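Local coordinates for 3-phytase (Klebsiella pneumoniae, PDB 2WNH), which probably releases phosphate from phytate (inositol hexakisphosphate), and perhaps from sugar phosphates, by hydrolysing phosphate monoesters, at residues Pro143-Lys151 with Val191-Ile201. The protein carries 3 engineered substitutions. Sequence-based numbering, arbitrary orientation.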
loop_
_atom_site.group_PDB
_atom_site.type_symbol
_atom_site.label_atom_id
_atom_site.label_comp_id
_atom_site.label_asym_id
_atom_site.label_seq_id
_atom_site.Cartn_x
_atom_site.Cartn_y
_atom_site.Cartn_z
ATOM N N PRO B 143 -8.771 -5.289 -55.991
ATOM C CA PRO B 143 -9.187 -3.906 -56.288
ATOM C C PRO B 143 -10.498 -3.795 -57.103
ATOM O O PRO B 143 -11.334 -2.918 -56.827
ATOM C CB PRO B 143 -7.980 -3.329 -57.043
ATOM C CG PRO B 143 -6.803 -4.137 -56.533
ATOM C CD PRO B 143 -7.351 -5.520 -56.322
ATOM N N ALA B 144 -10.694 -4.688 -58.074
ATOM C CA ALA B 144 -11.902 -4.635 -58.919
ATOM C C ALA B 144 -13.166 -4.918 -58.135
ATOM O O ALA B 144 -14.187 -4.282 -58.340
ATOM C CB ALA B 144 -11.786 -5.626 -60.064
ATOM N N ARG B 145 -13.093 -5.883 -57.212
ATOM C CA ARG B 145 -14.241 -6.212 -56.363
ATOM C C ARG B 145 -14.485 -5.096 -55.345
ATOM O O ARG B 145 -15.628 -4.702 -55.103
ATOM C CB ARG B 145 -13.980 -7.531 -55.611
ATOM C CG ARG B 145 -14.095 -8.805 -56.452
ATOM C CD ARG B 145 -15.575 -9.140 -56.817
ATOM N NE ARG B 145 -16.411 -9.443 -55.653
ATOM C CZ ARG B 145 -17.331 -8.636 -55.124
ATOM N NH1 ARG B 145 -17.585 -7.437 -55.642
ATOM N NH2 ARG B 145 -18.012 -9.038 -54.057
ATOM N N GLN B 146 -13.405 -4.579 -54.761
ATOM C CA GLN B 146 -13.552 -3.498 -53.782
ATOM C C GLN B 146 -14.147 -2.237 -54.395
ATOM O O GLN B 146 -14.991 -1.586 -53.783
ATOM C CB GLN B 146 -12.239 -3.176 -53.085
ATOM C CG GLN B 146 -12.432 -2.302 -51.841
ATOM C CD GLN B 146 -11.125 -2.075 -51.129
ATOM O OE1 GLN B 146 -10.195 -1.472 -51.685
ATOM N NE2 GLN B 146 -11.028 -2.582 -49.888
ATOM N N LEU B 147 -13.743 -1.913 -55.623
ATOM C CA LEU B 147 -14.346 -0.798 -56.357
ATOM C C LEU B 147 -15.864 -0.944 -56.501
ATOM O O LEU B 147 -16.619 -0.013 -56.211
ATOM C CB LEU B 147 -13.673 -0.665 -57.730
ATOM C CG LEU B 147 -14.100 0.511 -58.620
ATOM C CD1 LEU B 147 -13.878 1.856 -57.923
ATOM C CD2 LEU B 147 -13.267 0.426 -59.894
ATOM N N ALA B 148 -16.305 -2.116 -56.952
ATOM C CA ALA B 148 -17.719 -2.419 -57.075
ATOM C C ALA B 148 -18.469 -2.307 -55.757
ATOM O O ALA B 148 -19.533 -1.688 -55.678
ATOM C CB ALA B 148 -17.893 -3.837 -57.652
ATOM N N ALA B 149 -17.907 -2.944 -54.727
ATOM C CA ALA B 149 -18.500 -2.964 -53.385
ATOM C C ALA B 149 -18.699 -1.576 -52.778
ATOM O O ALA B 149 -19.768 -1.293 -52.238
ATOM C CB ALA B 149 -17.624 -3.837 -52.459
ATOM N N VAL B 150 -17.664 -0.739 -52.841
ATOM C CA VAL B 150 -17.733 0.637 -52.328
ATOM C C VAL B 150 -18.752 1.446 -53.135
ATOM O O VAL B 150 -19.592 2.141 -52.564
ATOM C CB VAL B 150 -16.328 1.327 -52.322
ATOM C CG1 VAL B 150 -16.415 2.779 -51.896
ATOM C CG2 VAL B 150 -15.367 0.571 -51.396
ATOM N N LYS B 151 -18.707 1.317 -54.456
ATOM C CA LYS B 151 -19.660 2.058 -55.300
ATOM C C LYS B 151 -21.103 1.657 -55.027
ATOM O O LYS B 151 -21.996 2.512 -54.962
ATOM C CB LYS B 151 -19.317 1.886 -56.779
ATOM C CG LYS B 151 -18.126 2.707 -57.204
ATOM C CD LYS B 151 -17.692 2.334 -58.621
ATOM C CE LYS B 151 -18.732 2.761 -59.649
ATOM N NZ LYS B 151 -18.202 2.644 -61.044
ATOM N N VAL B 191 -15.365 7.948 -55.860
ATOM C CA VAL B 191 -14.606 6.753 -55.526
ATOM C C VAL B 191 -13.293 6.732 -56.304
ATOM O O VAL B 191 -13.282 6.821 -57.536
ATOM C CB VAL B 191 -15.438 5.477 -55.769
ATOM C CG1 VAL B 191 -14.735 4.266 -55.195
ATOM C CG2 VAL B 191 -16.819 5.634 -55.148
ATOM N N GLU B 192 -12.185 6.640 -55.573
ATOM C CA GLU B 192 -10.853 6.621 -56.163
ATOM C C GLU B 192 -10.073 5.378 -55.732
ATOM O O GLU B 192 -10.346 4.823 -54.674
ATOM C CB GLU B 192 -10.099 7.887 -55.757
ATOM C CG GLU B 192 -10.834 9.158 -56.151
ATOM C CD GLU B 192 -10.003 10.406 -55.959
ATOM O OE1 GLU B 192 -9.270 10.489 -54.949
ATOM O OE2 GLU B 192 -10.102 11.310 -56.817
ATOM N N GLN B 193 -9.116 4.952 -56.552
ATOM C CA GLN B 193 -8.221 3.855 -56.186
ATOM C C GLN B 193 -6.762 4.267 -56.323
ATOM O O GLN B 193 -6.379 4.882 -57.311
ATOM C CB GLN B 193 -8.489 2.603 -57.032
ATOM C CG GLN B 193 -9.837 1.969 -56.823
ATOM C CD GLN B 193 -9.843 0.499 -57.234
ATOM O OE1 GLN B 193 -9.361 0.132 -58.317
ATOM N NE2 GLN B 193 -10.373 -0.351 -56.359
ATOM N N SER B 194 -5.953 3.917 -55.325
ATOM C CA SER B 194 -4.517 4.188 -55.353
ATOM C C SER B 194 -3.834 3.164 -56.242
ATOM O O SER B 194 -4.457 2.181 -56.657
ATOM C CB SER B 194 -3.928 4.134 -53.944
ATOM O OG SER B 194 -3.865 2.800 -53.468
ATOM N N LYS B 195 -2.549 3.368 -56.512
ATOM C CA LYS B 195 -1.824 2.442 -57.372
ATOM C C LYS B 195 -1.699 1.052 -56.737
ATOM O O LYS B 195 -1.589 0.057 -57.451
ATOM C CB LYS B 195 -0.471 3.021 -57.817
ATOM C CG LYS B 195 0.738 2.572 -57.022
ATOM C CD LYS B 195 2.019 2.852 -57.797
ATOM C CE LYS B 195 2.879 1.600 -57.918
ATOM N NZ LYS B 195 3.067 0.882 -56.619
ATOM N N SER B 196 -1.738 0.988 -55.404
ATOM C CA SER B 196 -1.786 -0.292 -54.688
ATOM C C SER B 196 -3.204 -0.895 -54.637
ATOM O O SER B 196 -3.384 -2.039 -54.211
ATOM C CB SER B 196 -1.191 -0.157 -53.278
ATOM O OG SER B 196 -1.924 0.763 -52.482
ATOM N N GLY B 197 -4.200 -0.131 -55.081
ATOM C CA GLY B 197 -5.581 -0.621 -55.152
ATOM C C GLY B 197 -6.456 -0.343 -53.941
ATOM O O GLY B 197 -7.561 -0.890 -53.840
ATOM N N LYS B 198 -5.976 0.496 -53.020
ATOM C CA LYS B 198 -6.811 0.979 -51.907
ATOM C C LYS B 198 -7.926 1.907 -52.415
ATOM O O LYS B 198 -7.671 2.821 -53.191
ATOM C CB LYS B 198 -5.973 1.692 -50.836
ATOM C CG LYS B 198 -5.079 0.771 -50.012
ATOM C CD LYS B 198 -5.054 1.172 -48.536
ATOM C CE LYS B 198 -6.256 0.595 -47.783
ATOM N NZ LYS B 198 -6.155 0.760 -46.301
ATOM N N THR B 199 -9.154 1.660 -51.966
ATOM C CA THR B 199 -10.321 2.389 -52.450
ATOM C C THR B 199 -10.801 3.384 -51.407
ATOM O O THR B 199 -11.225 2.994 -50.314
ATOM C CB THR B 199 -11.474 1.426 -52.773
ATOM O OG1 THR B 199 -10.999 0.379 -53.616
ATOM C CG2 THR B 199 -12.617 2.142 -53.463
ATOM N N THR B 200 -10.742 4.667 -51.748
ATOM C CA THR B 200 -11.154 5.731 -50.830
ATOM C C THR B 200 -12.142 6.668 -51.531
ATOM O O THR B 200 -12.265 6.633 -52.762
ATOM C CB THR B 200 -9.934 6.536 -50.342
ATOM O OG1 THR B 200 -9.256 7.086 -51.475
ATOM C CG2 THR B 200 -8.970 5.636 -49.571
ATOM N N ILE B 201 -12.840 7.491 -50.748
ATOM C CA ILE B 201 -13.759 8.503 -51.272
ATOM C C ILE B 201 -13.059 9.859 -51.207
ATOM O O ILE B 201 -12.621 10.296 -50.138
ATOM C CB ILE B 201 -15.079 8.578 -50.455
ATOM C CG1 ILE B 201 -15.712 7.188 -50.223
ATOM C CG2 ILE B 201 -16.040 9.620 -51.035
ATOM C CD1 ILE B 201 -16.354 6.538 -51.407
HETATM O O HOH W 1 -8.926 0.024 -49.372
#
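Gln193 reaches from its strand to the first turn of the helix and uses both hydrogens of NE2, one on Pro143 O of the helix at 2.8 Å (N-H...O 151°) and one on Thr199 OG1 of the neighbouring strand at 2.9 Å. Pro143 O also takes the helical bond from Leu147 N, and the two donors arrive from opposite faces of the carbonyl plane, NE2 above it rather than on a lone pair. The Thr199 hydroxyl, lying in the amide plane of Gln193, passes the chain on by donating to Gln146 OE1 at 2.8 Å; that donor is tilted 25° from the carbonyl plane. With CG anti to its backbone N (chi1 -166°) and the chain extended, Gln146 slides alongside Thr199 in the opposite sense. Its OE1 also receives a water hydrogen and a weak bond from Thr199 N, and the same water accepts from Thr199 N. The remaining end of this buried amide, NE2, is hydrogen-bonded to Thr258 OG1 of helix 256-274, which fixes its rotation. Strands 191-193 and 199-201 form a two-stranded antiparallel beta-hairpin, separate from the large mixed sheet of this histidine acid phosphatase; a type I turn from Ser194 to Gly197 with a G1 bulge at Gly197 closes it as a 3:5 hairpin, and helix 143-154 runs lengthwise along one face, roughly with strand 199-201 and against 191-193. Gly197 has a positive phi, and Pro143 CG lies 4.0 Å from its CA. Farther along the helix the contact turns apolar. Val150 sends CG2 tip to tip against Thr199 CG2 (3.8 Å), while CG1 packs on Ile201 CD1 and Val191 CG1. Leu147 CD1 meets Val191 CG1 at 3.7 Å, and Lys151 lays its CG on Val191 CG2. Leu157 of helix 157-163 touches Val191 and Ile201 as well.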